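Local coordinates for lipase (Rhizopus niveus, PDB 1LGY), which hydrolyses ester bonds of triglycerides and their partial glycerides with strong 1,3-positional specificity, as a secreted fungal lipase of the alpha/beta-hydrolase superfamily, at residues N36-V41 with N64-R69; L78-T83 with N121-V126. All coordinates share one frame; numbering follows the deposited sequence.

Interaction 1 of 2, residues N36-V41 with N64-R69; sequences NKWDCV and NGYVLR
Trp-38 and Leu-68 mark the nearest backbone approach of the loop 36-41, between helices 11-26 and 41-46, to strand 64-69, second from the edge of the central sheet; their CA atoms are 9.3 Å apart, a gap that the broad indole can bridge. Trp-38, its CG anti to the backbone N (chi1 -161°), meets two residues placed two apart. Leu-68 covers one face of the indole: its CD1 stands 3.8 Å from the centroid of the six-membered ring of Trp-38, almost along the ring normal, as a CH-pi contact. Its CD2 lies 3.6 Å from Trp-38 CZ2. A branched leucine suits this place: one methyl sits over the ring centre while the other lies over its CZ2-CH2 side. Tyr-66 comes to the indole edge instead, its OH 3.2 Å from Trp-38 CH2, with the two rings inclined obliquely at 62°. Tyrosine is long enough to reach both Trp-38 and Thr-26 OG1, to which its OH is hydrogen-bonded. The disulfide Cys-40–Cys-43 ties the loop to helix 41-46. The contact is thus mainly van der Waals and CH-pi, without a hydrogen bond between the segments; the bonds from Tyr-66 OH to Thr-26 and from Trp-38 NE1 to Val-47 O probably help fix how the rings are turned.

Interaction 2 of 2, residues L78-T83 with N121-V126; sequences LVFRGT and NDYFPV
Tyr-123 of helix 110-133 packs its ring against Leu-78 and Phe-80 of strand 75-81. Leu-78 supplies the CH-pi contact: its CD1 sits 3.7 Å above the ring plane, displaced from the centre toward the CD1-CE1 side, and lies 3.7 Å from Tyr-123 CE1. Its second methyl, CD2, lies toward the CG end of the ring, 3.9 Å from Tyr-123 CG. Phe-80 approaches from the same side of the plane but out past CD2 and CE2 of the tyrosine, presenting CZ 4.0 Å from Tyr-123 CE2. The pair forms an offset edge-to-face contact, with ring planes at 86° and centroids 5.8 Å apart. With Phe-80 CG anti to its carbonyl carbon (chi1 -61°), the long ring carries CZ nearer to the helix than the direction of its CB would suggest.

Further out, the CB of Phe-124, the next residue on the helix, lies over the rim of the opposite face of Tyr-123. Tyr-123 OH is hydrogen-bonded to Tyr-116 OH, one polar link at the end of an otherwise apolar ring. Ala-154 of helix 146-161 touches both Phe-80 and Tyr-123; its small methyl is consistent with both rings packing close to that helix. Backbone bonds from Leu-78 and Phe-80 to Thr-142 fix the strand beside strand 138-144, which leads to the catalytic nucleophile Ser-145. The side chain of Phe-80 is about 9 Å from that of Ser-145 and touches residues of what is probably the GxSxG nucleophile elbow, as in other lipases of this superfamily. No hydrogen bond joins the two segments; the attraction is probably mostly dispersion, with a ring-edge electrostatic share from the edge-to-face pair, and through Phe-80 this packing reaches the probable elbow beside Ser-145.

Interactions 1 and 2 have centres 11 Å apart and follow each other along the chain, the first closing before the second opens. They meet in the central mixed sheet, where strands 63-70 and 75-81 are antiparallel neighbours: Asn-64 N to Arg-81 O and Tyr-66 N to Val-79 O are probable hydrogen bonds. Interaction 1 joins strand 63-70 to the loop between helices 11-26 and 41-46, whereas interaction 2 joins strand 75-81 to helix 110-133. Val-67 against Val-126 adds apolar packing between strand 63-70 and that helix. Tyr-66 and Leu-68 thus lie on one face of the sheet, Val-67, Leu-78 and Phe-80 on the other, giving the three-layer build of the alpha/beta-hydrolase fold, with interaction 2 nearer the catalytic serine.

Interaction 1 of 2, residues N36-V41 with N64-R69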
ATOM      1  N   ASN A  36      -7.304 -16.860   9.197  1.00 21.58           N
ATOM      2  CA  ASN A  36      -6.004 -17.484   9.235  1.00 17.40           C
ATOM      3  C   ASN A  36      -5.779 -18.666   8.298  1.00 20.24           C
ATOM      4  O   ASN A  36      -5.103 -19.647   8.604  1.00 20.99           O
ATOM      5  CB  ASN A  36      -5.696 -17.870  10.658  1.00 17.33           C
ATOM      6  CG  ASN A  36      -4.659 -16.935  11.289  1.00 21.67           C
ATOM      7  OD1 ASN A  36      -3.441 -17.077  11.098  1.00 17.15           O
ATOM      8  ND2 ASN A  36      -5.119 -15.967  12.087  1.00 22.60           N
ATOM      9  N   LYS A  37      -6.235 -18.499   7.048  1.00 20.32           N
ATOM     10  CA  LYS A  37      -6.057 -19.494   5.997  1.00 19.21           C
ATOM     11  C   LYS A  37      -5.668 -18.885   4.654  1.00 19.95           C
ATOM     12  O   LYS A  37      -6.129 -17.831   4.234  1.00 22.20           O
ATOM     13  CB  LYS A  37      -7.331 -20.281   5.794  1.00 20.18           C
ATOM     14  CG  LYS A  37      -7.632 -21.233   6.908  1.00 22.46           C
ATOM     15  CD  LYS A  37      -8.990 -21.872   6.756  1.00 22.66           C
ATOM     16  CE  LYS A  37      -9.903 -21.077   7.640  1.00 21.61           C
ATOM     17  NZ  LYS A  37     -11.244 -21.608   7.513  1.00 34.06           N
ATOM     18  N   TRP A  38      -4.843 -19.614   3.920  1.00 19.41           N
ATOM     19  CA  TRP A  38      -4.352 -19.147   2.659  1.00 17.84           C
ATOM     20  C   TRP A  38      -4.998 -20.049   1.645  1.00 21.63           C
ATOM     21  O   TRP A  38      -4.327 -20.803   0.926  1.00 24.63           O
ATOM     22  CB  TRP A  38      -2.839 -19.266   2.681  1.00 15.16           C
ATOM     23  CG  TRP A  38      -2.164 -18.414   1.645  1.00 12.57           C
ATOM     24  CD1 TRP A  38      -1.332 -18.944   0.699  1.00  9.86           C
ATOM     25  CD2 TRP A  38      -2.322 -17.056   1.532  1.00 14.78           C
ATOM     26  NE1 TRP A  38      -0.974 -17.920  -0.032  1.00  7.40           N
ATOM     27  CE2 TRP A  38      -1.534 -16.785   0.421  1.00 10.17           C
ATOM     28  CE3 TRP A  38      -2.998 -16.023   2.179  1.00 15.84           C
ATOM     29  CZ2 TRP A  38      -1.435 -15.488  -0.044  1.00 11.28           C
ATOM     30  CZ3 TRP A  38      -2.885 -14.715   1.695  1.00 17.34           C
ATOM     31  CH2 TRP A  38      -2.102 -14.447   0.576  1.00 11.87           C
ATOM     32  N   ASP A  39      -6.319 -20.015   1.571  1.00 20.81           N
ATOM     33  CA  ASP A  39      -6.925 -20.846   0.560  1.00 24.29           C
ATOM     34  C   ASP A  39      -7.954 -20.110  -0.282  1.00 23.16           C
ATOM     35  O   ASP A  39      -9.060 -20.556  -0.609  1.00 28.52           O
ATOM     36  CB  ASP A  39      -7.532 -22.084   1.250  1.00 23.52           C
ATOM     37  CG  ASP A  39      -8.686 -21.890   2.208  1.00 30.38           C
ATOM     38  OD1 ASP A  39      -9.221 -20.780   2.332  1.00 33.07           O
ATOM     39  OD2 ASP A  39      -9.052 -22.891   2.837  1.00 36.50           O
ATOM     40  N   CYS A  40      -7.557 -18.919  -0.638  1.00 19.85           N
ATOM     41  CA  CYS A  40      -8.467 -18.100  -1.377  1.00 14.78           C
ATOM     42  C   CYS A  40      -8.020 -18.141  -2.831  1.00 12.95           C
ATOM     43  O   CYS A  40      -6.949 -18.691  -3.115  1.00 11.10           O
ATOM     44  CB  CYS A  40      -8.391 -16.773  -0.619  1.00 14.49           C
ATOM     45  SG  CYS A  40      -7.099 -15.620  -1.100  1.00 18.74           S
ATOM     46  N   VAL A  41      -8.764 -17.596  -3.801  1.00 10.03           N
ATOM     47  CA  VAL A  41      -8.408 -17.805  -5.189  1.00 10.00           C
ATOM     48  C   VAL A  41      -7.199 -16.962  -5.443  1.00 12.59           C
ATOM     49  O   VAL A  41      -6.180 -17.543  -5.770  1.00 20.71           O
ATOM     50  CB  VAL A  41      -9.560 -17.407  -6.128  1.00 15.16           C
ATOM     51  CG1 VAL A  41      -9.096 -17.602  -7.573  1.00 17.84           C
ATOM     52  CG2 VAL A  41     -10.782 -18.278  -5.904  1.00  5.42           C
ATOM     53  N   ASN A  64      -7.064  -4.181   9.271  1.00 14.58           N
ATOM     54  CA  ASN A  64      -6.646  -5.565   9.380  1.00 12.05           C
ATOM     55  C   ASN A  64      -5.382  -5.800   8.581  1.00 12.25           C
ATOM     56  O   ASN A  64      -4.995  -4.953   7.795  1.00 15.49           O
ATOM     57  CB  ASN A  64      -7.715  -6.466   8.884  1.00  9.60           C
ATOM     58  CG  ASN A  64      -9.033  -6.202   9.559  1.00  4.39           C
ATOM     59  OD1 ASN A  64      -9.469  -7.005  10.355  1.00  8.09           O
ATOM     60  ND2 ASN A  64      -9.705  -5.097   9.226  1.00 11.88           N
ATOM     61  N   GLY A  65      -4.659  -6.886   8.824  1.00  9.64           N
ATOM     62  CA  GLY A  65      -3.467  -7.124   8.059  1.00 13.18           C
ATOM     63  C   GLY A  65      -2.921  -8.495   8.326  1.00 13.88           C
ATOM     64  O   GLY A  65      -3.467  -9.231   9.141  1.00 19.43           O
ATOM     65  N   TYR A  66      -1.837  -8.882   7.695  1.00 12.18           N
ATOM     66  CA  TYR A  66      -1.237 -10.153   8.031  1.00  8.43           C
ATOM     67  C   TYR A  66       0.215 -10.287   7.657  1.00 12.18           C
ATOM     68  O   TYR A  66       0.680  -9.601   6.756  1.00 14.64           O
ATOM     69  CB  TYR A  66      -1.989 -11.258   7.365  1.00 10.47           C
ATOM     70  CG  TYR A  66      -2.008 -11.262   5.848  1.00  6.06           C
ATOM     71  CD1 TYR A  66      -0.976 -11.870   5.125  1.00  7.60           C
ATOM     72  CD2 TYR A  66      -3.099 -10.711   5.176  1.00  7.82           C
ATOM     73  CE1 TYR A  66      -1.028 -11.932   3.727  1.00  8.71           C
ATOM     74  CE2 TYR A  66      -3.161 -10.774   3.776  1.00  2.30           C
ATOM     75  CZ  TYR A  66      -2.122 -11.382   3.078  1.00  9.10           C
ATOM     76  OH  TYR A  66      -2.147 -11.402   1.710  1.00 18.19           O
ATOM     77  N   VAL A  67       0.994 -11.152   8.309  1.00 13.71           N
ATOM     78  CA  VAL A  67       2.383 -11.369   7.887  1.00 13.20           C
ATOM     79  C   VAL A  67       2.348 -12.737   7.205  1.00 12.44           C
ATOM     80  O   VAL A  67       1.721 -13.691   7.679  1.00  5.36           O
ATOM     81  CB  VAL A  67       3.324 -11.372   9.113  1.00 13.91           C
ATOM     82  CG1 VAL A  67       4.720 -11.711   8.654  1.00 13.32           C
ATOM     83  CG2 VAL A  67       3.383  -9.984   9.767  1.00 11.95           C
ATOM     84  N   LEU A  68       2.991 -12.851   6.058  1.00 12.44           N
ATOM     85  CA  LEU A  68       2.933 -14.108   5.337  1.00 14.58           C
ATOM     86  C   LEU A  68       4.346 -14.467   4.918  1.00 11.86           C
ATOM     87  O   LEU A  68       5.041 -13.547   4.516  1.00 17.51           O
ATOM     88  CB  LEU A  68       2.024 -13.873   4.149  1.00 13.88           C
ATOM     89  CG  LEU A  68       1.851 -14.988   3.132  1.00 13.29           C
ATOM     90  CD1 LEU A  68       0.723 -15.905   3.525  1.00 10.37           C
ATOM     91  CD2 LEU A  68       1.490 -14.383   1.785  1.00 15.55           C
ATOM     92  N   ARG A  69       4.871 -15.688   5.042  1.00 13.88           N
ATOM     93  CA  ARG A  69       6.190 -16.031   4.495  1.00 11.13           C
ATOM     94  C   ARG A  69       6.029 -17.039   3.359  1.00 14.18           C
ATOM     95  O   ARG A  69       5.093 -17.837   3.277  1.00 15.22           O
ATOM     96  CB  ARG A  69       7.054 -16.616   5.583  1.00 11.45           C
ATOM     97  CG  ARG A  69       8.500 -16.810   5.202  1.00 10.30           C
ATOM     98  CD  ARG A  69       9.133 -17.622   6.269  1.00 15.09           C
ATOM     99  NE  ARG A  69       8.657 -18.988   6.200  1.00 18.09           N
ATOM    100  CZ  ARG A  69       8.338 -19.646   7.301  1.00 21.46           C
ATOM    101  NH1 ARG A  69       8.447 -19.120   8.507  1.00 22.63           N
ATOM    102  NH2 ARG A  69       7.795 -20.837   7.203  1.00 24.50           N
TER

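Interaction 2 of 2, residues L78-T83 with N121-V126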
ATOM      1  N   LEU A  78       3.965  -8.147   4.080  1.00  4.85           N
ATOM      2  CA  LEU A  78       3.231  -7.521   5.159  1.00  6.84           C
ATOM      3  C   LEU A  78       2.061  -6.912   4.387  1.00 11.14           C
ATOM      4  O   LEU A  78       2.313  -6.140   3.456  1.00 12.13           O
ATOM      5  CB  LEU A  78       4.015  -6.435   5.751  1.00  5.67           C
ATOM      6  CG  LEU A  78       3.960  -6.001   7.212  1.00  9.47           C
ATOM      7  CD1 LEU A  78       4.547  -4.592   7.216  1.00  2.29           C
ATOM      8  CD2 LEU A  78       2.570  -6.045   7.832  1.00  3.75           C
ATOM      9  N   VAL A  79       0.783  -7.252   4.682  1.00  9.14           N
ATOM     10  CA  VAL A  79      -0.319  -6.794   3.836  1.00  7.38           C
ATOM     11  C   VAL A  79      -1.321  -6.106   4.704  1.00  7.45           C
ATOM     12  O   VAL A  79      -1.668  -6.633   5.749  1.00  6.63           O
ATOM     13  CB  VAL A  79      -0.961  -8.020   3.117  1.00 11.81           C
ATOM     14  CG1 VAL A  79      -2.224  -7.666   2.345  1.00  4.33           C
ATOM     15  CG2 VAL A  79       0.069  -8.576   2.135  1.00  9.12           C
ATOM     16  N   PHE A  80      -1.849  -4.970   4.277  1.00 10.91           N
ATOM     17  CA  PHE A  80      -2.867  -4.256   5.061  1.00 11.91           C
ATOM     18  C   PHE A  80      -4.147  -3.952   4.306  1.00 12.55           C
ATOM     19  O   PHE A  80      -4.205  -3.980   3.080  1.00  7.33           O
ATOM     20  CB  PHE A  80      -2.407  -2.898   5.548  1.00 10.89           C
ATOM     21  CG  PHE A  80      -1.213  -2.866   6.471  1.00 12.61           C
ATOM     22  CD1 PHE A  80       0.058  -2.830   5.923  1.00  6.81           C
ATOM     23  CD2 PHE A  80      -1.398  -2.872   7.861  1.00 10.44           C
ATOM     24  CE1 PHE A  80       1.158  -2.803   6.765  1.00  5.95           C
ATOM     25  CE2 PHE A  80      -0.273  -2.843   8.679  1.00 14.28           C
ATOM     26  CZ  PHE A  80       1.002  -2.811   8.136  1.00  6.31           C
ATOM     27  N   ARG A  81      -5.186  -3.637   5.102  1.00 14.15           N
ATOM     28  CA  ARG A  81      -6.433  -3.070   4.578  1.00 12.23           C
ATOM     29  C   ARG A  81      -7.144  -2.322   5.706  1.00 13.80           C
ATOM     30  O   ARG A  81      -7.016  -2.683   6.872  1.00 10.19           O
ATOM     31  CB  ARG A  81      -7.408  -4.123   4.086  1.00 12.48           C
ATOM     32  CG  ARG A  81      -7.990  -5.013   5.169  1.00 14.49           C
ATOM     33  CD  ARG A  81      -9.183  -5.731   4.643  1.00 13.37           C
ATOM     34  NE  ARG A  81      -9.944  -6.161   5.777  1.00 16.17           N
ATOM     35  CZ  ARG A  81     -11.080  -5.539   6.024  1.00 18.83           C
ATOM     36  NH1 ARG A  81     -11.538  -4.551   5.275  1.00 23.65           N
ATOM     37  NH2 ARG A  81     -11.805  -5.915   7.045  1.00 24.93           N
ATOM     38  N   GLY A  82      -7.829  -1.223   5.391  1.00 13.45           N
ATOM     39  CA  GLY A  82      -8.730  -0.659   6.354  1.00 14.41           C
ATOM     40  C   GLY A  82     -10.104  -1.209   6.013  1.00 17.92           C
ATOM     41  O   GLY A  82     -10.302  -2.291   5.445  1.00 15.59           O
ATOM     42  N   THR A  83     -11.060  -0.419   6.462  1.00 18.19           N
ATOM     43  CA  THR A  83     -12.449  -0.635   6.161  1.00 19.19           C
ATOM     44  C   THR A  83     -12.726  -0.687   4.680  1.00 19.22           C
ATOM     45  O   THR A  83     -12.364   0.224   3.928  1.00 19.80           O
ATOM     46  CB  THR A  83     -13.291   0.516   6.793  1.00 22.51           C
ATOM     47  OG1 THR A  83     -14.633   0.346   6.384  1.00 21.13           O
ATOM     48  CG2 THR A  83     -12.892   1.896   6.310  1.00 24.54           C
ATOM     49  N   ASN A 121       2.349  -2.923  17.207  1.00 12.97           N
ATOM     50  CA  ASN A 121       2.877  -3.928  18.108  1.00 11.15           C
ATOM     51  C   ASN A 121       2.370  -5.318  17.768  1.00 14.66           C
ATOM     52  O   ASN A 121       2.813  -6.310  18.328  1.00 14.52           O
ATOM     53  CB  ASN A 121       2.522  -3.561  19.561  1.00 22.00           C
ATOM     54  CG  ASN A 121       3.160  -2.240  20.044  1.00 27.25           C
ATOM     55  OD1 ASN A 121       2.498  -1.367  20.622  1.00 33.50           O
ATOM     56  ND2 ASN A 121       4.453  -2.005  19.814  1.00 28.41           N
ATOM     57  N   ASP A 122       1.464  -5.425  16.798  1.00 13.68           N
ATOM     58  CA  ASP A 122       1.007  -6.700  16.321  1.00 15.50           C
ATOM     59  C   ASP A 122       1.753  -7.219  15.091  1.00 18.28           C
ATOM     60  O   ASP A 122       1.704  -8.426  14.833  1.00 16.84           O
ATOM     61  CB  ASP A 122      -0.445  -6.596  16.007  1.00 15.12           C
ATOM     62  CG  ASP A 122      -1.323  -6.308  17.190  1.00 16.78           C
ATOM     63  OD1 ASP A 122      -0.980  -6.694  18.299  1.00 15.94           O
ATOM     64  OD2 ASP A 122      -2.366  -5.691  16.982  1.00 23.66           O
ATOM     65  N   TYR A 123       2.431  -6.397  14.284  1.00 17.66           N
ATOM     66  CA  TYR A 123       3.172  -7.008  13.213  1.00 19.48           C
ATOM     67  C   TYR A 123       4.673  -6.892  13.467  1.00 20.95           C
ATOM     68  O   TYR A 123       5.452  -7.795  13.166  1.00 23.50           O
ATOM     69  CB  TYR A 123       2.808  -6.367  11.871  1.00 12.19           C
ATOM     70  CG  TYR A 123       3.459  -5.036  11.531  1.00 20.08           C
ATOM     71  CD1 TYR A 123       4.780  -5.022  11.082  1.00 18.75           C
ATOM     72  CD2 TYR A 123       2.759  -3.816  11.670  1.00 21.70           C
ATOM     73  CE1 TYR A 123       5.424  -3.828  10.781  1.00 21.17           C
ATOM     74  CE2 TYR A 123       3.404  -2.620  11.357  1.00 17.02           C
ATOM     75  CZ  TYR A 123       4.736  -2.643  10.914  1.00 19.17           C
ATOM     76  OH  TYR A 123       5.408  -1.491  10.552  1.00 18.09           O
ATOM     77  N   PHE A 124       5.122  -5.766  14.003  1.00 18.98           N
ATOM     78  CA  PHE A 124       6.548  -5.533  14.032  1.00 18.50           C
ATOM     79  C   PHE A 124       7.422  -6.567  14.729  1.00 16.79           C
ATOM     80  O   PHE A 124       8.426  -6.917  14.107  1.00 20.74           O
ATOM     81  CB  PHE A 124       6.747  -4.107  14.603  1.00 18.73           C
ATOM     82  CG  PHE A 124       8.095  -3.504  14.237  1.00  8.72           C
ATOM     83  CD1 PHE A 124       9.211  -3.760  15.026  1.00 12.68           C
ATOM     84  CD2 PHE A 124       8.196  -2.722  13.112  1.00  8.37           C
ATOM     85  CE1 PHE A 124      10.442  -3.226  14.672  1.00 11.29           C
ATOM     86  CE2 PHE A 124       9.424  -2.190  12.764  1.00  9.53           C
ATOM     87  CZ  PHE A 124      10.558  -2.439  13.538  1.00  8.62           C
ATOM     88  N   PRO A 125       7.196  -7.153  15.908  1.00 15.81           N
ATOM     89  CA  PRO A 125       8.000  -8.256  16.404  1.00 15.61           C
ATOM     90  C   PRO A 125       7.839  -9.481  15.530  1.00 14.73           C
ATOM     91  O   PRO A 125       8.770 -10.279  15.485  1.00 15.67           O
ATOM     92  CB  PRO A 125       7.528  -8.514  17.809  1.00 16.91           C
ATOM     93  CG  PRO A 125       6.718  -7.305  18.139  1.00 18.51           C
ATOM     94  CD  PRO A 125       6.094  -6.926  16.825  1.00 16.52           C
ATOM     95  N   VAL A 126       6.703  -9.687  14.846  1.00 13.27           N
ATOM     96  CA  VAL A 126       6.617 -10.877  13.991  1.00 11.63           C
ATOM     97  C   VAL A 126       7.519 -10.798  12.759  1.00 13.36           C
ATOM     98  O   VAL A 126       8.110 -11.806  12.376  1.00 12.64           O
ATOM     99  CB  VAL A 126       5.201 -11.081  13.546  1.00  7.49           C
ATOM    100  CG1 VAL A 126       5.138 -12.324  12.649  1.00  8.74           C
ATOM    101  CG2 VAL A 126       4.303 -11.353  14.752  1.00  4.19           C
TER